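Local coordinates for Lin2634 protein (Listeria innocua, PDB 3MZO) that probably hydrolyses phosphate esters as an HD-domain phosphohydrolase of the YfbR-like 5'-deoxynucleotidase family, and binds calcium in the crystal, at residues B[168-173]-B[180-185]; B[127-132]-B[174-179]. All blocks are in the same frame, centred on the assembly; numbering follows the deposited sequence. Where two conformers were deposited one is given.

Overall arrangement
Interactions 1 and 2 sit about 10 Å apart, centre to centre, and share helix 177-191. Interaction 1 is a largely buried contact between that helix and its immediate predecessor, helix 158-172, built from aliphatic and aromatic side chains. Interaction 2 is a surface contact of partly exposed residues and joins the lead-in to helix 177-191 to the start of helix 129-151; the end of a selenomethionine side chain makes the contact there, and it buries less area, 132 against 198 Å². Residues 174-179 follow 168-173 and precede 180-185, so the two contacts meet directly, Val179 packing on Ile170 and Tyr173. Helix 129-151, which carries the calcium ligand Asp138, supplies one side of interaction 2 and is packed on by Ile170 and Phe182 of interaction 1.

Interaction 1 (B[168-173]-B[180-185]); sequences ATIYEY and KYFLKE
The hydroxyl of Tyr171 is hydrogen-bonded to Thr209 OG1 in the C-terminal helix 201-211, and this bond anchors the far end of a ring that Leu183 covers. The setting is two consecutive helices of the all-helical HD domain, 158-172 and 177-191, joined by a short connection. Leu183 CD2 sits over one face of the Tyr171 ring, 4.0 Å from its centroid and 28° off the normal, a CH-pi contact shifted toward the hydroxyl end. Accordingly the shortest approach is from Leu183 CD2 to Tyr171 CZ, 3.5 Å. The other methyl, Leu183 CD1, takes the CE1 side of the same ring, 3.8 Å from Tyr171 CE1. The tyrosine gets there with a chi1 of -97°, well off a staggered position, which swings its end toward helix 177-191. One step back, Ile170 packs against Phe182, their side chains crossing at about a right angle. Both also press on helix 129-151, Ile170 on Val140 and Phe182 on Leu143, so the pair is seated on the helix that carries the calcium ligand Asp138. The branch methyl does the touching: Ile170 CG2 comes obliquely to the ring, 4.0 Å from Phe182 CD2.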
# COMPACT_ATOMS: atom_id res chain seq x y z
N ALA B 168 -9.23 -10.54 30.70
CA ALA B 168 -8.73 -10.93 32.02
C ALA B 168 -8.27 -9.69 32.79
O ALA B 168 -8.67 -9.48 33.93
CB ALA B 168 -7.58 -11.93 31.88
N THR B 169 -7.43 -8.87 32.17
CA THR B 169 -6.94 -7.66 32.81
C THR B 169 -8.07 -6.66 33.14
O THR B 169 -8.14 -6.17 34.27
CB THR B 169 -5.88 -6.99 31.93
OG1 THR B 169 -4.88 -7.97 31.67
CG2 THR B 169 -5.23 -5.81 32.62
N ILE B 170 -8.97 -6.39 32.20
CA ILE B 170 -10.12 -5.53 32.49
C ILE B 170 -10.87 -6.01 33.76
O ILE B 170 -11.30 -5.20 34.60
CB ILE B 170 -11.08 -5.45 31.25
CG1 ILE B 170 -10.41 -4.67 30.13
CG2 ILE B 170 -12.40 -4.77 31.61
CD1 ILE B 170 -11.10 -4.78 28.78
N TYR B 171 -11.02 -7.33 33.92
CA TYR B 171 -11.70 -7.89 35.11
C TYR B 171 -11.02 -7.58 36.41
O TYR B 171 -11.70 -7.55 37.43
CB TYR B 171 -11.83 -9.40 35.04
CG TYR B 171 -13.15 -9.81 34.54
CD1 TYR B 171 -14.29 -9.73 35.35
CD2 TYR B 171 -13.30 -10.27 33.23
CE1 TYR B 171 -15.53 -10.10 34.89
CE2 TYR B 171 -14.53 -10.64 32.74
CZ TYR B 171 -15.65 -10.55 33.57
OH TYR B 171 -16.87 -10.95 33.06
N GLU B 172 -9.71 -7.39 36.40
CA GLU B 172 -8.93 -7.02 37.59
C GLU B 172 -9.40 -5.68 38.14
O GLU B 172 -9.17 -5.35 39.30
CB GLU B 172 -7.43 -6.88 37.28
CG GLU B 172 -6.68 -8.17 36.94
CD GLU B 172 -5.19 -7.92 36.70
OE1 GLU B 172 -4.65 -6.89 37.16
OE2 GLU B 172 -4.56 -8.75 36.03
N TYR B 173 -10.03 -4.88 37.27
CA TYR B 173 -10.43 -3.51 37.66
C TYR B 173 -11.96 -3.38 37.88
O TYR B 173 -12.53 -2.27 37.85
CB TYR B 173 -9.95 -2.52 36.57
CG TYR B 173 -8.44 -2.36 36.43
CD1 TYR B 173 -7.68 -3.21 35.63
CD2 TYR B 173 -7.78 -1.29 37.03
CE1 TYR B 173 -6.29 -3.03 35.49
CE2 TYR B 173 -6.42 -1.10 36.87
CZ TYR B 173 -5.68 -1.96 36.11
OH TYR B 173 -4.32 -1.73 36.00
N LYS B 180 -17.51 -1.81 35.76
CA LYS B 180 -18.85 -2.34 36.04
C LYS B 180 -19.73 -1.98 34.85
O LYS B 180 -20.48 -2.83 34.35
CB LYS B 180 -19.48 -1.75 37.32
CG LYS B 180 -18.96 -2.34 38.65
CD LYS B 180 -19.70 -1.66 39.82
CE LYS B 180 -18.85 -1.54 41.07
NZ LYS B 180 -18.53 -2.86 41.64
N TYR B 181 -19.64 -0.74 34.39
CA TYR B 181 -20.42 -0.34 33.23
C TYR B 181 -20.05 -1.16 32.00
O TYR B 181 -20.92 -1.67 31.31
CB TYR B 181 -20.28 1.15 32.90
CG TYR B 181 -21.24 1.52 31.81
CD1 TYR B 181 -22.56 1.85 32.12
CD2 TYR B 181 -20.87 1.44 30.47
CE1 TYR B 181 -23.47 2.16 31.13
CE2 TYR B 181 -21.78 1.76 29.46
CZ TYR B 181 -23.08 2.12 29.81
OH TYR B 181 -24.00 2.40 28.85
N PHE B 182 -18.76 -1.27 31.71
CA PHE B 182 -18.30 -2.06 30.56
C PHE B 182 -18.85 -3.51 30.52
O PHE B 182 -19.32 -3.96 29.48
CB PHE B 182 -16.76 -2.07 30.48
CG PHE B 182 -16.23 -2.98 29.40
CD1 PHE B 182 -16.07 -2.50 28.10
CD2 PHE B 182 -15.92 -4.31 29.67
CE1 PHE B 182 -15.62 -3.32 27.09
CE2 PHE B 182 -15.45 -5.15 28.67
CZ PHE B 182 -15.31 -4.64 27.36
N LEU B 183 -18.79 -4.22 31.65
CA LEU B 183 -19.20 -5.62 31.70
C LEU B 183 -20.73 -5.76 31.61
O LEU B 183 -21.23 -6.66 30.94
CB LEU B 183 -18.71 -6.28 32.99
CG LEU B 183 -17.20 -6.35 33.15
CD1 LEU B 183 -16.87 -6.60 34.62
CD2 LEU B 183 -16.62 -7.43 32.22
N LYS B 184 -21.45 -4.87 32.27
CA LYS B 184 -22.90 -4.92 32.25
C LYS B 184 -23.50 -4.58 30.86
O LYS B 184 -24.40 -5.27 30.37
CB LYS B 184 -23.45 -3.97 33.32
CG LYS B 184 -24.96 -4.05 33.56
CD LYS B 184 -25.45 -2.90 34.45
CE LYS B 184 -26.97 -2.92 34.60
NZ LYS B 184 -27.42 -1.98 35.63
N GLU B 185 -22.98 -3.54 30.21
CA GLU B 185 -23.63 -2.99 29.03
C GLU B 185 -22.87 -3.15 27.72
O GLU B 185 -23.49 -3.44 26.69
CB GLU B 185 -23.93 -1.51 29.25
CG GLU B 185 -24.83 -1.21 30.43
CD GLU B 185 -26.26 -1.72 30.25
OE1 GLU B 185 -26.65 -2.07 29.10
OE2 GLU B 185 -26.99 -1.75 31.26

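Interaction 2 (B[127-132]-B[174-179]); sequences STLEGK and REMASV
Two helix N-termini meet here: Met176, the N-cap residue of helix 177-191, reaches across to Leu129 and Lys132 in the first turn of helix 129-151. It is modelled as selenomethionine, and the end of its chain makes the whole contact. Met176 SE lies 3.9 Å from Lys132 CB, while the turn at the last torsion (chi3 77°) sends Met176 CE to 4.0 Å from Leu129 CD1. CE thus touches both the leucine branch and the root of the lysine. Lys132 meets Met176 through its CB; beyond CG its chain is extended and carries NZ to a hydrogen bond with a diethylene glycol molecule, probably from the crystallisation liquor. Ile133 and Ile136 of helix 129-151 and Glu49 of helix 31-51 also pack on Met176, so from the start of its own helix it meets two others. The first turn that receives it is fixed by Thr128, whose OG1 accepts from Gly131 N at 3.1 Å with an N-H...O angle of 150° and is also hydrogen-bonded to Asp126 OD1. The backbone bond from Lys132 N to Thr128 O, 3.0 Å, belongs to the same turn. A threonine hydroxyl accepting from an amide three residues on is classic helix N-capping.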
# COMPACT_ATOMS: atom_id res chain seq x y z
N SER B 127 -1.55 4.42 40.06
CA SER B 127 -2.71 3.95 40.79
C SER B 127 -3.73 5.07 41.05
O SER B 127 -4.67 4.88 41.83
CB SER B 127 -2.27 3.30 42.11
OG SER B 127 -1.49 4.21 42.86
N THR B 128 -3.56 6.23 40.44
CA THR B 128 -4.59 7.26 40.53
C THR B 128 -5.79 6.80 39.72
O THR B 128 -5.67 5.89 38.87
CB THR B 128 -4.13 8.62 39.99
OG1 THR B 128 -3.93 8.53 38.57
CG2 THR B 128 -2.82 9.08 40.71
N LEU B 129 -6.94 7.43 39.94
CA LEU B 129 -8.13 7.12 39.18
C LEU B 129 -7.85 7.26 37.69
O LEU B 129 -8.24 6.39 36.90
CB LEU B 129 -9.31 8.02 39.58
CG LEU B 129 -10.61 7.83 38.80
CD1 LEU B 129 -11.16 6.39 38.98
CD2 LEU B 129 -11.63 8.90 39.25
N GLU B 130 -7.17 8.33 37.30
CA GLU B 130 -6.95 8.62 35.87
C GLU B 130 -5.95 7.66 35.21
O GLU B 130 -6.03 7.37 34.01
CB GLU B 130 -6.52 10.07 35.67
CG GLU B 130 -7.59 11.09 36.12
CD GLU B 130 -7.73 11.22 37.62
OE1 GLU B 130 -6.77 10.88 38.36
OE2 GLU B 130 -8.79 11.69 38.07
N GLY B 131 -5.02 7.14 36.02
CA GLY B 131 -4.07 6.13 35.57
C GLY B 131 -4.71 4.78 35.35
O GLY B 131 -4.35 4.04 34.41
N LYS B 132 -5.65 4.43 36.22
CA LYS B 132 -6.41 3.21 36.03
C LYS B 132 -7.34 3.34 34.82
O LYS B 132 -7.55 2.36 34.09
CB LYS B 132 -7.19 2.84 37.27
CG LYS B 132 -6.32 2.54 38.45
CD LYS B 132 -7.17 2.27 39.69
CE LYS B 132 -6.30 1.82 40.81
NZ LYS B 132 -7.05 1.52 42.07
N ARG B 174 -12.62 -4.50 38.15
CA ARG B 174 -14.08 -4.54 38.26
C ARG B 174 -14.67 -3.75 39.43
O ARG B 174 -15.87 -3.57 39.49
CB ARG B 174 -14.59 -6.00 38.31
CG ARG B 174 -14.16 -6.77 39.56
CD ARG B 174 -14.77 -8.18 39.60
NE ARG B 174 -13.98 -9.15 38.85
CZ ARG B 174 -12.91 -9.75 39.36
NH1 ARG B 174 -12.53 -9.51 40.61
NH2 ARG B 174 -12.23 -10.61 38.60
N GLU B 175 -13.83 -3.29 40.37
CA GLU B 175 -14.33 -2.46 41.50
C GLU B 175 -14.70 -1.07 40.96
O GLU B 175 -15.52 -0.37 41.54
CB GLU B 175 -13.31 -2.34 42.64
N MSE B 176 -14.13 -0.69 39.82
CA MSE B 176 -14.40 0.61 39.22
C MSE B 176 -15.78 0.68 38.56
O MSE B 176 -16.21 -0.25 37.87
CB MSE B 176 -13.34 0.92 38.15
CG MSE B 176 -11.91 1.13 38.61
SE MSE B 176 -10.76 1.35 37.06
CE MSE B 176 -11.20 3.20 36.60
N ALA B 177 -16.44 1.82 38.73
CA ALA B 177 -17.72 2.08 38.03
C ALA B 177 -17.56 1.90 36.51
O ALA B 177 -18.42 1.30 35.87
CB ALA B 177 -18.23 3.47 38.36
N SER B 178 -16.46 2.39 35.96
CA SER B 178 -16.10 2.19 34.53
C SER B 178 -16.22 0.76 34.03
O SER B 178 -16.88 0.48 33.02
CB SER B 178 -14.66 2.65 34.27
OG SER B 178 -14.54 4.04 34.44
N VAL B 179 -15.55 -0.15 34.73
CA VAL B 179 -15.53 -1.55 34.35
C VAL B 179 -16.85 -2.22 34.68
O VAL B 179 -17.29 -3.10 33.94
CB VAL B 179 -14.32 -2.30 34.99
CG1 VAL B 179 -14.37 -3.82 34.67
CG2 VAL B 179 -13.02 -1.68 34.54